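Local coordinates for protein endoglucanase (Humicola insolens, PDB 1DYS) that hydrolyses internal beta-1,4-glucosidic linkages of cellulose as a family 6 glycoside hydrolase, contributing to the recycling of plant biomass, at residues 11-17 and 45-51; 38-43 and 343-347; 167-171 and 207-213. One frame throughout, in Å; residues are numbered along the deposited sequence.

How the interactions relate
Interactions 1 and 2 share helix 34-46 and lie on the same side of the chain's centre. They meet where V47 CG2 packs on Y42 CE1 at 3.6 Å. Interaction 1 is the buried one. It joins two loops that lead from and into strands of the central sheet, and its chemistry mixes backbone and side-chain hydrogen bonds with apolar and CH-pi packing. Interaction 2 is partly buried and further out. It lays the C-terminal tail on the helix by van der Waals and CH-pi contact. Interaction 3 is also partly buried, on the opposite side of the centre from interaction 2, with centres about 38 Å apart. It combines an apolar fit of I167 with a glutamine, Q171, that bonds to the backbone of the facing loop.

Interaction 1 (11-17 and 45-51); sequences LLVNSDY and EKVGTFY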
# COMPACT_ATOMS: atom_id res chain seq x y z
N LEU A 11 -26.42 1.30 11.20
CA LEU A 11 -24.98 1.12 10.93
C LEU A 11 -24.31 2.48 10.97
O LEU A 11 -24.71 3.49 10.40
CB LEU A 11 -24.79 0.47 9.56
CG LEU A 11 -23.33 0.17 9.20
CD1 LEU A 11 -22.60 -0.73 10.19
CD2 LEU A 11 -23.27 -0.38 7.77
N LEU A 12 -23.22 2.60 11.77
CA LEU A 12 -22.58 3.88 12.00
C LEU A 12 -21.91 4.49 10.77
O LEU A 12 -21.26 3.77 10.02
CB LEU A 12 -21.59 3.76 13.16
CG LEU A 12 -20.88 5.05 13.61
CD1 LEU A 12 -21.77 5.95 14.44
CD2 LEU A 12 -19.61 4.70 14.38
N VAL A 13 -22.09 5.81 10.62
CA VAL A 13 -21.39 6.46 9.50
C VAL A 13 -19.88 6.35 9.71
O VAL A 13 -19.37 6.41 10.83
CB VAL A 13 -21.80 7.94 9.40
CG1 VAL A 13 -20.76 8.81 8.71
CG2 VAL A 13 -23.18 8.11 8.73
N ASN A 14 -19.12 6.18 8.62
CA ASN A 14 -17.66 6.16 8.66
C ASN A 14 -17.25 7.62 8.43
O ASN A 14 -17.44 8.19 7.35
CB ASN A 14 -17.13 5.20 7.61
CG ASN A 14 -15.62 5.19 7.45
OD1 ASN A 14 -14.99 6.18 7.76
ND2 ASN A 14 -15.09 4.06 6.96
N SER A 15 -16.68 8.29 9.44
CA SER A 15 -16.33 9.69 9.33
C SER A 15 -15.21 9.96 8.34
O SER A 15 -15.23 11.03 7.72
CB SER A 15 -15.98 10.26 10.71
OG SER A 15 -14.99 9.44 11.30
N ASP A 16 -14.27 9.02 8.19
CA ASP A 16 -13.20 9.30 7.22
C ASP A 16 -13.77 9.31 5.81
O ASP A 16 -13.48 10.19 4.97
CB ASP A 16 -12.11 8.25 7.38
CG ASP A 16 -10.96 8.55 6.41
OD1 ASP A 16 -10.54 9.73 6.22
OD2 ASP A 16 -10.53 7.56 5.80
N TYR A 17 -14.58 8.27 5.51
CA TYR A 17 -15.23 8.21 4.22
C TYR A 17 -16.11 9.41 3.96
O TYR A 17 -16.16 10.03 2.89
CB TYR A 17 -16.06 6.93 4.17
CG TYR A 17 -16.82 6.61 2.92
CD1 TYR A 17 -16.31 6.81 1.64
CD2 TYR A 17 -18.11 6.09 3.03
CE1 TYR A 17 -17.06 6.46 0.53
CE2 TYR A 17 -18.87 5.75 1.91
CZ TYR A 17 -18.32 5.95 0.68
OH TYR A 17 -19.02 5.62 -0.46
N GLU A 45 -24.19 11.76 5.65
CA GLU A 45 -24.80 11.83 6.97
C GLU A 45 -25.65 10.64 7.33
O GLU A 45 -25.85 10.42 8.53
CB GLU A 45 -25.72 13.06 6.99
CG GLU A 45 -25.05 14.33 6.53
CD GLU A 45 -25.69 15.57 7.13
OE1 GLU A 45 -26.92 15.57 7.33
OE2 GLU A 45 -24.97 16.55 7.38
N LYS A 46 -26.21 9.94 6.36
CA LYS A 46 -27.16 8.89 6.70
C LYS A 46 -26.81 7.49 6.29
O LYS A 46 -27.67 6.61 6.50
CB LYS A 46 -28.53 9.25 6.07
CG LYS A 46 -29.15 10.48 6.71
CD LYS A 46 -29.74 11.40 5.65
CE LYS A 46 -30.47 12.56 6.30
NZ LYS A 46 -29.59 13.64 6.83
N VAL A 47 -25.65 7.25 5.66
CA VAL A 47 -25.44 5.87 5.19
C VAL A 47 -24.22 5.27 5.91
O VAL A 47 -23.17 5.87 5.75
CB VAL A 47 -25.21 5.87 3.68
CG1 VAL A 47 -24.80 4.53 3.13
CG2 VAL A 47 -26.51 6.27 2.93
N GLY A 48 -24.46 4.24 6.73
CA GLY A 48 -23.30 3.71 7.48
C GLY A 48 -22.36 2.94 6.55
O GLY A 48 -22.81 2.34 5.59
N THR A 49 -21.06 2.99 6.89
CA THR A 49 -20.08 2.23 6.12
C THR A 49 -19.10 1.62 7.13
O THR A 49 -18.86 2.27 8.15
CB THR A 49 -19.37 3.14 5.12
OG1 THR A 49 -20.36 3.61 4.18
CG2 THR A 49 -18.43 2.32 4.23
N PHE A 50 -18.61 0.40 6.90
CA PHE A 50 -17.60 -0.10 7.83
C PHE A 50 -16.29 0.68 7.75
O PHE A 50 -15.95 1.33 6.76
CB PHE A 50 -17.26 -1.54 7.38
CG PHE A 50 -18.23 -2.57 7.87
CD1 PHE A 50 -19.58 -2.44 7.67
CD2 PHE A 50 -17.76 -3.67 8.58
CE1 PHE A 50 -20.45 -3.38 8.14
CE2 PHE A 50 -18.64 -4.62 9.09
CZ PHE A 50 -20.01 -4.49 8.86
N TYR A 51 -15.56 0.58 8.86
CA TYR A 51 -14.18 1.11 8.98
C TYR A 51 -13.20 -0.03 8.72
O TYR A 51 -13.28 -1.08 9.39
CB TYR A 51 -14.00 1.58 10.43
CG TYR A 51 -14.72 2.85 10.83
CD1 TYR A 51 -16.09 2.77 11.11
CD2 TYR A 51 -14.10 4.07 11.00
CE1 TYR A 51 -16.83 3.87 11.50
CE2 TYR A 51 -14.83 5.19 11.40
CZ TYR A 51 -16.18 5.08 11.64
OH TYR A 51 -16.88 6.20 12.02
O HOH W 1 -20.54 6.08 6.01
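Two loops lie side by side here, joined by direct and water-mediated hydrogen bonds. T49 N donates to L12 O at 3.2 Å. N14 ND2 donates to F50 O at 2.9 Å. The other end of the N14 amide serves its own helix: OD1 accepts from Y17 N at 3.1 Å and weakly from D16 N at 3.0 Å, so N14 is the N-cap of helix 15-29. N14 N is satisfied by water 1 at 3.0 Å. That water donates to V47 O at 2.7 Å and bonds T49 OG1 at 3.1 Å, bridging the segments. Y51 OH gives a weak bond to V13 O at 2.8 Å and takes a weak one from S15 N at 3.3 Å. N68 of helix 60-74 bonds both Y51 OH and S15 OG. Y17 OH is bonded to G312 O.

The setting is the parallel sheet of the family 6 distorted alpha/beta barrel. Strands 10-11 and 51-53 both pair with strand 79-85, and these loops connect them to helices 15-29 and 34-46. The strand after the second loop carries W52, a likely substrate-binding residue, whose side chain is about 5 Å from that of F50.

Close packing needs G48. Its CA lies 3.3 Å from L11 O, a CA-H...O contact, and a CB there would clash with that oxygen. N14 CB sits over the face of the Y51 ring, 4.2 Å from its centroid, in a CH-pi contact. L11 CD1 meets F50 CE1 at 4.0 Å. V13 CG2 rests 3.5 Å from E45 O, where helix 34-46 runs out.

Interaction 2 (38-43 and 343-347); sequences AKVKYV and HDEIA
Residues 38-43 are regular alpha helix, with Y42 N bonded to A38 O at 3.0 Å and V43 N to K39 O at 3.1 Å. The C-terminal tail, 343-347, turns at D344 and E345, closed by I346 N to H343 O at 3.0 Å. E345 N also donates to H343 ND1 at 3.1 Å. The tail then extends at I346 (phi/psi -82/117).

A38 touches at the edge: its O is 4.2 Å from A347 C. K39 sets the register, its CA 4.5 Å from that of A347. Its CG lies 3.5 Å from I346 O and 3.7 Å from A347 CA. Its NZ leads away and is hydrogen-bonded to N36 OD1. Y42 points toward the tail with chi1 t and chi2 -79°. I346 CA sits over its ring face, 4.2 Å from the centroid, a CH-pi contact. Y42 CD1 meets I346 CG1 at 4.0 Å, and CD2 lies 3.3 Å from A347 O. V43 (t) brings CG2 to 4.0 Å from CG2 of I346 (m, t).

The contact is largely apolar packing of the C-terminal residues on helix 34-46, with I346 meeting K39, Y42 and V43. V40 and V43 also pack on helix 15-29, and the tail, following helix 332-340, is backed by F290.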
# COMPACT_ATOMS: atom_id res chain seq x y z
N ALA A 38 -26.77 16.73 -3.35
CA ALA A 38 -27.67 16.36 -2.27
C ALA A 38 -27.60 14.85 -2.01
O ALA A 38 -27.67 14.43 -0.85
CB ALA A 38 -29.10 16.74 -2.65
N LYS A 39 -27.46 14.09 -3.09
CA LYS A 39 -27.29 12.63 -2.93
C LYS A 39 -25.97 12.36 -2.20
O LYS A 39 -25.98 11.43 -1.35
CB LYS A 39 -27.30 12.04 -4.34
CG LYS A 39 -28.70 11.84 -4.87
CD LYS A 39 -28.83 11.71 -6.37
CE LYS A 39 -28.50 10.34 -6.90
NZ LYS A 39 -28.53 10.34 -8.41
N VAL A 40 -24.89 13.05 -2.52
CA VAL A 40 -23.64 12.87 -1.78
C VAL A 40 -23.85 13.19 -0.30
O VAL A 40 -23.45 12.43 0.60
CB VAL A 40 -22.47 13.68 -2.37
CG1 VAL A 40 -21.22 13.45 -1.52
CG2 VAL A 40 -22.18 13.26 -3.82
N LYS A 41 -24.50 14.34 0.01
CA LYS A 41 -24.73 14.68 1.43
C LYS A 41 -25.58 13.63 2.15
O LYS A 41 -25.37 13.35 3.33
CB LYS A 41 -25.35 16.08 1.55
CG LYS A 41 -25.14 16.69 2.94
CD LYS A 41 -25.06 18.21 2.83
CE LYS A 41 -26.06 18.89 3.74
NZ LYS A 41 -25.68 18.86 5.18
N TYR A 42 -26.49 12.97 1.47
CA TYR A 42 -27.32 11.89 1.99
C TYR A 42 -26.37 10.77 2.42
O TYR A 42 -26.42 10.38 3.58
CB TYR A 42 -28.35 11.34 1.02
CG TYR A 42 -29.23 10.20 1.49
CD1 TYR A 42 -28.78 8.90 1.54
CD2 TYR A 42 -30.54 10.44 1.91
CE1 TYR A 42 -29.58 7.85 1.98
CE2 TYR A 42 -31.35 9.39 2.33
CZ TYR A 42 -30.87 8.11 2.37
OH TYR A 42 -31.69 7.09 2.80
N VAL A 43 -25.49 10.38 1.49
CA VAL A 43 -24.52 9.35 1.89
C VAL A 43 -23.67 9.82 3.05
O VAL A 43 -23.32 9.04 3.95
CB VAL A 43 -23.65 8.93 0.68
CG1 VAL A 43 -22.58 7.89 1.05
CG2 VAL A 43 -24.56 8.42 -0.42
N HIS A 343 -28.76 3.93 -6.07
CA HIS A 343 -30.04 3.31 -5.70
C HIS A 343 -31.01 4.44 -5.40
O HIS A 343 -30.63 5.46 -4.85
CB HIS A 343 -29.85 2.53 -4.40
CG HIS A 343 -31.01 1.66 -4.06
ND1 HIS A 343 -32.12 2.12 -3.38
CD2 HIS A 343 -31.23 0.35 -4.31
CE1 HIS A 343 -32.97 1.11 -3.25
NE2 HIS A 343 -32.45 0.01 -3.78
N ASP A 344 -32.28 4.19 -5.78
CA ASP A 344 -33.32 5.20 -5.58
C ASP A 344 -33.52 5.73 -4.18
O ASP A 344 -33.95 6.89 -3.97
CB ASP A 344 -34.70 4.62 -5.97
CG ASP A 344 -34.92 4.52 -7.46
OD1 ASP A 344 -34.15 5.11 -8.24
OD2 ASP A 344 -35.89 3.83 -7.84
N GLU A 345 -33.18 4.99 -3.12
CA GLU A 345 -33.26 5.54 -1.77
C GLU A 345 -32.40 6.78 -1.56
O GLU A 345 -32.76 7.66 -0.78
CB GLU A 345 -32.91 4.46 -0.72
CG GLU A 345 -33.89 3.31 -0.92
CD GLU A 345 -34.19 2.52 0.34
OE1 GLU A 345 -33.35 2.54 1.26
OE2 GLU A 345 -35.28 1.92 0.37
N ILE A 346 -31.26 6.91 -2.25
CA ILE A 346 -30.34 8.03 -2.07
C ILE A 346 -30.82 9.24 -2.86
O ILE A 346 -30.90 9.20 -4.09
CB ILE A 346 -28.93 7.62 -2.58
CG1 ILE A 346 -28.48 6.49 -1.64
CG2 ILE A 346 -27.94 8.76 -2.57
CD1 ILE A 346 -27.43 5.57 -2.26
N ALA A 347 -31.12 10.28 -2.10
CA ALA A 347 -31.63 11.53 -2.69
C ALA A 347 -31.41 12.72 -1.75
O ALA A 347 -31.55 12.39 -0.54
CB ALA A 347 -33.12 11.36 -2.93

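Interaction 3 (167-171 and 207-213); sequences ISQLQ and AGNNAKI
In the alpha/beta barrel of family 6, helix 190-207 makes the crossover between parallel strands 175-180 and 215-218. This contact fits the end of the preceding helix, 150-169, against the loop that leads from that crossover helix into strand 215-218. I167 and S168 lie in the last turn of the helix. L170 N is bonded to I167 O at 3.1 Å, and the chain is extended by Q171 (-93/115). Opposite, A207 ends its helix. G208 follows at phi/psi 125/177, where a CB would jam against the preceding carbonyl. N209 and N210 turn the chain, and A211 to I213 run extended. S168 and A207 are the nearest pair, CA to CA 5.0 Å.

The main bump is I167 (m, t), which points toward the loop. Its CG2 drops into a hollow walled by A207 CB at 3.7 Å, A211 CB at 4.2 Å, K212 O at 3.9 Å and I213 CG2 at 4.0 Å. I203 and L204 of helix 190-207 also touch I167. Beside it, S168 CB rests 3.7 Å from A207 O.

Q171 (m, m, chi3 -63°) spans the gap beside I167. Its carboxamide pairs with the backbone of one residue: OE1 accepts from K212 N at 2.8 Å, and NE2 donates to K212 O at 2.9 Å. NE2 also donates to I167 O at 3.0 Å, tying the amide to its own helix end. Water 2 sits between the segments and donates to Q171 OE1 at 2.6 Å and to N210 O at 2.9 Å.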
# COMPACT_ATOMS: atom_id res chain seq x y z
N ILE A 167 -11.03 -15.31 16.02
CA ILE A 167 -12.36 -15.63 16.55
C ILE A 167 -12.23 -15.86 18.05
O ILE A 167 -13.05 -15.37 18.82
CB ILE A 167 -12.93 -16.89 15.89
CG1 ILE A 167 -13.16 -16.64 14.38
CG2 ILE A 167 -14.25 -17.36 16.50
CD1 ILE A 167 -13.41 -17.87 13.54
N SER A 168 -11.22 -16.66 18.43
CA SER A 168 -11.06 -16.97 19.86
C SER A 168 -10.92 -15.73 20.72
O SER A 168 -11.32 -15.73 21.90
CB SER A 168 -9.88 -17.91 20.11
OG SER A 168 -8.57 -17.34 20.08
N GLN A 169 -10.27 -14.67 20.23
CA GLN A 169 -10.07 -13.48 21.03
C GLN A 169 -11.21 -12.47 21.04
O GLN A 169 -11.13 -11.49 21.78
CB GLN A 169 -8.83 -12.71 20.53
CG GLN A 169 -7.52 -13.42 20.91
CD GLN A 169 -7.25 -13.07 22.37
OE1 GLN A 169 -7.19 -11.89 22.77
NE2 GLN A 169 -7.16 -14.10 23.19
N LEU A 170 -12.24 -12.67 20.22
CA LEU A 170 -13.31 -11.71 20.07
C LEU A 170 -14.67 -12.26 20.46
O LEU A 170 -15.68 -12.06 19.78
CB LEU A 170 -13.34 -11.26 18.58
CG LEU A 170 -12.07 -10.46 18.23
CD1 LEU A 170 -11.98 -10.29 16.70
CD2 LEU A 170 -12.01 -9.10 18.88
N GLN A 171 -14.69 -13.07 21.53
CA GLN A 171 -15.98 -13.59 22.01
C GLN A 171 -16.52 -12.66 23.09
O GLN A 171 -15.88 -12.53 24.14
CB GLN A 171 -15.76 -14.98 22.60
CG GLN A 171 -15.30 -16.07 21.70
CD GLN A 171 -16.27 -16.42 20.59
OE1 GLN A 171 -17.39 -16.86 20.85
NE2 GLN A 171 -15.83 -16.22 19.36
N ALA A 207 -10.71 -22.39 16.53
CA ALA A 207 -11.04 -21.30 17.44
C ALA A 207 -11.50 -21.89 18.78
O ALA A 207 -11.40 -21.24 19.81
CB ALA A 207 -12.13 -20.37 16.91
N GLY A 208 -11.97 -23.14 18.70
CA GLY A 208 -12.27 -23.84 19.95
C GLY A 208 -13.69 -24.35 19.99
O GLY A 208 -14.49 -24.11 19.09
N ASN A 209 -14.01 -25.05 21.08
CA ASN A 209 -15.35 -25.57 21.28
C ASN A 209 -16.35 -24.47 21.63
O ASN A 209 -17.40 -24.45 20.98
CB ASN A 209 -15.40 -26.64 22.37
CG ASN A 209 -14.66 -27.92 22.11
OD1 ASN A 209 -14.76 -28.85 22.93
ND2 ASN A 209 -13.89 -28.02 21.03
N ASN A 210 -16.09 -23.57 22.56
CA ASN A 210 -17.07 -22.57 22.96
C ASN A 210 -17.13 -21.35 22.04
O ASN A 210 -18.01 -20.50 22.19
CB ASN A 210 -16.87 -22.11 24.41
CG ASN A 210 -16.09 -20.84 24.63
OD1 ASN A 210 -14.86 -20.84 24.56
ND2 ASN A 210 -16.76 -19.73 24.91
N ALA A 211 -16.20 -21.26 21.11
CA ALA A 211 -16.13 -20.17 20.15
C ALA A 211 -17.35 -20.11 19.25
O ALA A 211 -17.84 -21.14 18.79
CB ALA A 211 -14.90 -20.40 19.28
N LYS A 212 -17.82 -18.88 18.99
CA LYS A 212 -18.92 -18.80 18.04
C LYS A 212 -18.69 -17.60 17.10
O LYS A 212 -18.01 -16.65 17.45
CB LYS A 212 -20.32 -18.64 18.60
CG LYS A 212 -20.51 -17.90 19.90
CD LYS A 212 -20.37 -18.89 21.04
CE LYS A 212 -21.69 -19.38 21.59
NZ LYS A 212 -21.53 -19.71 23.04
N ILE A 213 -19.41 -17.70 15.99
CA ILE A 213 -19.53 -16.58 15.07
C ILE A 213 -21.04 -16.41 14.84
O ILE A 213 -21.79 -17.39 15.05
CB ILE A 213 -18.83 -16.74 13.72
CG1 ILE A 213 -19.38 -17.92 12.92
CG2 ILE A 213 -17.31 -16.84 13.99
CD1 ILE A 213 -18.56 -18.25 11.67
O HOH W 2 -18.31 -17.80 23.06